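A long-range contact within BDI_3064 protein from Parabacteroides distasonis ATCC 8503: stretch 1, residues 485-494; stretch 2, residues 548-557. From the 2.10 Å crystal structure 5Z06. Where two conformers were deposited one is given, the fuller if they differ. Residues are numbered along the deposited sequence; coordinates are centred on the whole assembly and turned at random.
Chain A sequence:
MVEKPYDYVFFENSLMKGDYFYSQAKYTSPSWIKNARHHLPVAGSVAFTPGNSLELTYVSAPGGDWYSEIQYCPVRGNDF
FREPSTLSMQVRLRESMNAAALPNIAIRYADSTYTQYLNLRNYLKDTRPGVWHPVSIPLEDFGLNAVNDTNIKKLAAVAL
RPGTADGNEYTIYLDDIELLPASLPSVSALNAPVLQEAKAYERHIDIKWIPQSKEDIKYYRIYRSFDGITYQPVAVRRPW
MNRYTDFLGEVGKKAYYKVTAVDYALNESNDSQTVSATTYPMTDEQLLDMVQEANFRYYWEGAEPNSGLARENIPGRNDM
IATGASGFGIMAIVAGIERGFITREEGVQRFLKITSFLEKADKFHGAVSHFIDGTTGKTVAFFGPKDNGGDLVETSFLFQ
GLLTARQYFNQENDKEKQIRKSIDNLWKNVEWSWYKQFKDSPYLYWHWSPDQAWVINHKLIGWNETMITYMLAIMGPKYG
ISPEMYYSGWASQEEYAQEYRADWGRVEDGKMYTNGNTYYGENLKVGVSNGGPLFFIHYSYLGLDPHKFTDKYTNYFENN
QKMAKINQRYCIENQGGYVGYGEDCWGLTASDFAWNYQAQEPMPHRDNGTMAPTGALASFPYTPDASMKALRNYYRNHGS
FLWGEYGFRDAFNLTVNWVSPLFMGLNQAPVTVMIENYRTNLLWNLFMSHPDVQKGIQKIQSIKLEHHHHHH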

# COMPACT_ATOMS: atom_id res chain seq x y z
N MET A 485 -28.81 17.63 7.20
CA MET A 485 -28.02 17.13 6.08
C MET A 485 -27.54 15.69 6.27
O MET A 485 -27.31 14.99 5.28
CB MET A 485 -26.82 18.04 5.85
CG MET A 485 -27.23 19.46 5.51
SD MET A 485 -27.91 19.55 3.86
CE MET A 485 -29.14 20.85 4.08
N TYR A 486 -27.39 15.27 7.52
CA TYR A 486 -27.16 13.88 7.84
C TYR A 486 -28.26 12.96 7.30
O TYR A 486 -27.95 11.88 6.81
CB TYR A 486 -27.06 13.68 9.35
CG TYR A 486 -26.76 12.25 9.70
CD1 TYR A 486 -25.45 11.78 9.78
CD2 TYR A 486 -27.80 11.34 9.94
CE1 TYR A 486 -25.18 10.46 10.11
CE2 TYR A 486 -27.54 10.02 10.25
CZ TYR A 486 -26.23 9.59 10.34
OH TYR A 486 -25.99 8.29 10.63
N TYR A 487 -29.52 13.38 7.37
CA TYR A 487 -30.63 12.54 6.84
C TYR A 487 -30.96 12.81 5.39
O TYR A 487 -31.31 11.90 4.66
CB TYR A 487 -31.89 12.66 7.71
CG TYR A 487 -31.66 12.04 9.05
CD1 TYR A 487 -31.59 10.66 9.19
CD2 TYR A 487 -31.42 12.83 10.17
CE1 TYR A 487 -31.35 10.08 10.42
CE2 TYR A 487 -31.19 12.25 11.40
CZ TYR A 487 -31.15 10.88 11.51
OH TYR A 487 -30.91 10.30 12.71
N SER A 488 -30.84 14.06 4.98
CA SER A 488 -31.22 14.47 3.63
C SER A 488 -30.13 14.08 2.63
O SER A 488 -30.43 13.83 1.46
CB SER A 488 -31.48 15.97 3.61
OG SER A 488 -30.25 16.71 3.60
N GLY A 489 -28.89 14.01 3.11
CA GLY A 489 -27.73 13.71 2.27
C GLY A 489 -27.16 12.35 2.51
O GLY A 489 -27.45 11.40 1.77
N TRP A 490 -26.34 12.24 3.56
CA TRP A 490 -25.77 10.97 3.97
C TRP A 490 -26.80 9.83 3.93
O TRP A 490 -26.60 8.85 3.22
CB TRP A 490 -25.17 11.13 5.36
CG TRP A 490 -24.94 9.89 6.03
CD1 TRP A 490 -25.69 9.36 7.00
CD2 TRP A 490 -23.89 8.96 5.75
NE1 TRP A 490 -25.15 8.16 7.40
CE2 TRP A 490 -24.05 7.88 6.64
CE3 TRP A 490 -22.80 8.96 4.87
CZ2 TRP A 490 -23.19 6.78 6.66
CZ3 TRP A 490 -21.92 7.87 4.91
CH2 TRP A 490 -22.14 6.79 5.79
N ALA A 491 -27.91 9.98 4.65
CA ALA A 491 -28.94 8.93 4.71
C ALA A 491 -30.17 9.27 3.84
O ALA A 491 -31.29 8.90 4.17
CB ALA A 491 -29.35 8.66 6.15
N SER A 492 -29.93 9.98 2.75
CA SER A 492 -30.98 10.40 1.84
C SER A 492 -31.90 9.24 1.50
O SER A 492 -31.44 8.15 1.14
CB SER A 492 -30.37 10.90 0.54
OG SER A 492 -31.38 11.26 -0.39
N GLN A 493 -33.20 9.50 1.59
CA GLN A 493 -34.21 8.57 1.13
C GLN A 493 -34.63 8.79 -0.33
O GLN A 493 -35.47 8.06 -0.83
CB GLN A 493 -35.42 8.62 2.06
CG GLN A 493 -35.08 8.28 3.50
CD GLN A 493 -34.53 6.88 3.62
OE1 GLN A 493 -35.26 5.90 3.42
NE2 GLN A 493 -33.24 6.76 3.91
N GLU A 494 -34.01 9.75 -1.02
CA GLU A 494 -34.39 10.05 -2.40
C GLU A 494 -34.11 8.90 -3.33
O GLU A 494 -33.20 8.11 -3.10
CB GLU A 494 -33.65 11.27 -2.95
CG GLU A 494 -34.02 12.57 -2.28
CD GLU A 494 -33.38 13.77 -2.95
OE1 GLU A 494 -32.48 13.61 -3.81
OE2 GLU A 494 -33.80 14.90 -2.61
N LYS A 548 -20.71 5.78 20.35
CA LYS A 548 -21.30 7.00 20.88
C LYS A 548 -21.98 7.79 19.81
O LYS A 548 -22.16 8.99 19.95
CB LYS A 548 -20.24 7.85 21.57
CG LYS A 548 -19.60 7.15 22.76
CD LYS A 548 -18.45 8.00 23.25
CE LYS A 548 -17.84 7.48 24.54
NZ LYS A 548 -16.80 8.47 24.94
N PHE A 549 -22.35 7.12 18.73
CA PHE A 549 -23.19 7.73 17.76
C PHE A 549 -24.24 6.75 17.35
O PHE A 549 -23.95 5.63 16.92
CB PHE A 549 -22.46 8.24 16.54
CG PHE A 549 -23.39 8.83 15.55
CD1 PHE A 549 -24.16 9.94 15.89
CD2 PHE A 549 -23.54 8.28 14.30
CE1 PHE A 549 -25.07 10.49 15.00
CE2 PHE A 549 -24.44 8.83 13.40
CZ PHE A 549 -25.21 9.93 13.75
N THR A 550 -25.47 7.23 17.51
CA THR A 550 -26.66 6.50 17.21
C THR A 550 -27.57 7.46 16.50
O THR A 550 -27.87 8.51 17.03
CB THR A 550 -27.29 6.03 18.52
OG1 THR A 550 -26.29 5.37 19.28
CG2 THR A 550 -28.44 5.08 18.29
N ASP A 551 -27.96 7.13 15.28
CA ASP A 551 -28.95 7.90 14.53
C ASP A 551 -30.32 7.24 14.73
O ASP A 551 -30.47 6.37 15.61
CB ASP A 551 -28.53 8.06 13.05
CG ASP A 551 -28.51 6.75 12.26
OD1 ASP A 551 -29.04 5.70 12.68
OD2 ASP A 551 -27.95 6.78 11.17
N LYS A 552 -31.33 7.64 13.94
CA LYS A 552 -32.67 7.07 14.13
C LYS A 552 -32.77 5.58 13.76
O LYS A 552 -33.66 4.89 14.22
CB LYS A 552 -33.71 7.93 13.42
CG LYS A 552 -33.82 7.80 11.91
CD LYS A 552 -34.52 9.03 11.30
CE LYS A 552 -35.51 8.71 10.17
NZ LYS A 552 -36.88 8.43 10.70
N TYR A 553 -31.81 5.09 12.98
CA TYR A 553 -31.78 3.71 12.49
C TYR A 553 -31.00 2.70 13.31
O TYR A 553 -31.44 1.59 13.48
CB TYR A 553 -31.17 3.71 11.12
CG TYR A 553 -31.86 4.65 10.20
CD1 TYR A 553 -33.21 4.49 9.90
CD2 TYR A 553 -31.19 5.71 9.64
CE1 TYR A 553 -33.86 5.36 9.04
CE2 TYR A 553 -31.83 6.58 8.77
CZ TYR A 553 -33.16 6.40 8.47
OH TYR A 553 -33.78 7.27 7.60
N THR A 554 -29.82 3.08 13.78
CA THR A 554 -28.96 2.16 14.49
C THR A 554 -27.92 2.90 15.28
O THR A 554 -27.57 4.05 14.96
CB THR A 554 -28.23 1.19 13.49
OG1 THR A 554 -27.44 0.22 14.20
CG2 THR A 554 -27.33 1.95 12.50
N ASN A 555 -27.42 2.23 16.30
CA ASN A 555 -26.13 2.58 16.88
C ASN A 555 -25.03 2.06 15.92
O ASN A 555 -25.14 0.94 15.41
CB ASN A 555 -25.98 1.90 18.21
CG ASN A 555 -24.62 2.10 18.78
OD1 ASN A 555 -23.75 1.22 18.70
ND2 ASN A 555 -24.39 3.30 19.33
N TYR A 556 -23.98 2.85 15.69
CA TYR A 556 -22.97 2.48 14.69
C TYR A 556 -21.93 1.45 15.13
O TYR A 556 -21.51 0.66 14.30
CB TYR A 556 -22.37 3.71 13.95
CG TYR A 556 -23.38 4.11 12.95
CD1 TYR A 556 -23.45 3.45 11.73
CD2 TYR A 556 -24.39 4.97 13.28
CE1 TYR A 556 -24.45 3.72 10.83
CE2 TYR A 556 -25.40 5.27 12.38
CZ TYR A 556 -25.44 4.63 11.16
OH TYR A 556 -26.44 4.91 10.27
N PHE A 557 -21.56 1.39 16.39
CA PHE A 557 -20.70 0.31 16.81
C PHE A 557 -21.42 -1.01 16.53
O PHE A 557 -20.81 -1.94 16.02
CB PHE A 557 -20.35 0.34 18.29
CG PHE A 557 -19.51 -0.82 18.70
CD1 PHE A 557 -18.14 -0.82 18.42
CD2 PHE A 557 -20.07 -1.95 19.27
CE1 PHE A 557 -17.35 -1.91 18.75
CE2 PHE A 557 -19.29 -3.04 19.61
CZ PHE A 557 -17.93 -3.02 19.36
O HOH W 1 -32.67 9.49 6.23

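The centre of this contact is aromatic. Tyr 487 and Tyr 553 meet with CE1 of Tyr 487 3.9 Å from CE2 of Tyr 553, and that CE2 lies at the edge of the Tyr 487 ring. Ala 491 adds its methyl group, with CB of Ala 491 4.2 Å from CE2 of Tyr 553. The CA-to-CB bond of Tyr 553 points sideways, but the end of its side chain comes nearer to the first stretch. Beside this group, Tyr 486 packs against Phe 549. The edge of Phe 549 is turned toward the face of Tyr 486 in an offset edge-to-face pair, with the planes at 79°. The closest carbons here are CZ of Tyr 486 and CZ of Phe 549, 3.6 Å apart.

The backbones stay well apart. CA of Tyr 487 is 9.1 Å from CA of Asp 551, and CA of Ala 491 is 9.8 Å from CA of Tyr 553. Long side chains therefore bridge the gap. The first stretch is helical from Met 485 to Trp 490, with a wider pi-type turn at its end, and continues as loop. N of Ala 491 bonds to O of Tyr 486 at 2.9 Å. Tyr 486, Tyr 487, Trp 490 and Ala 491 all point toward the second stretch. That stretch is mostly loop, held by two backbone hydrogen bonds: N of Tyr 556 to O of Phe 549 at 3.0 Å, and N of Asp 551 to O of Thr 554 at 3.1 Å.

Asp 551 is the polar hub. OH of Tyr 486 donates to OD2 of Asp 551 at 2.5 Å, a short bond to a carboxylate. OH of Tyr 556 donates to OD2 of Asp 551 as well, at 2.6 Å, so one oxygen joins phenols from both stretches. The other oxygen organises the loop: OD1 of Asp 551 accepts from N of Tyr 553 and from N of Thr 554, both at 2.9 Å.

Tyr 487 combines both kinds of contact. Its OH accepts a hydrogen bond from N of Lys 552 at 3.0 Å. The aliphatic part of Lys 552 also touches the ring, with CD of Lys 552 3.5 Å from CE1 of Tyr 487, before the end of the side chain leads away.

At the outer edge, water 1 links the stretches. It donates to O of Ala 491 at 2.5 Å and hydrogen-bonds to OH of Tyr 553 at 2.8 Å. NE2 of Gln 493 donates to the same O of Ala 491 at 2.9 Å.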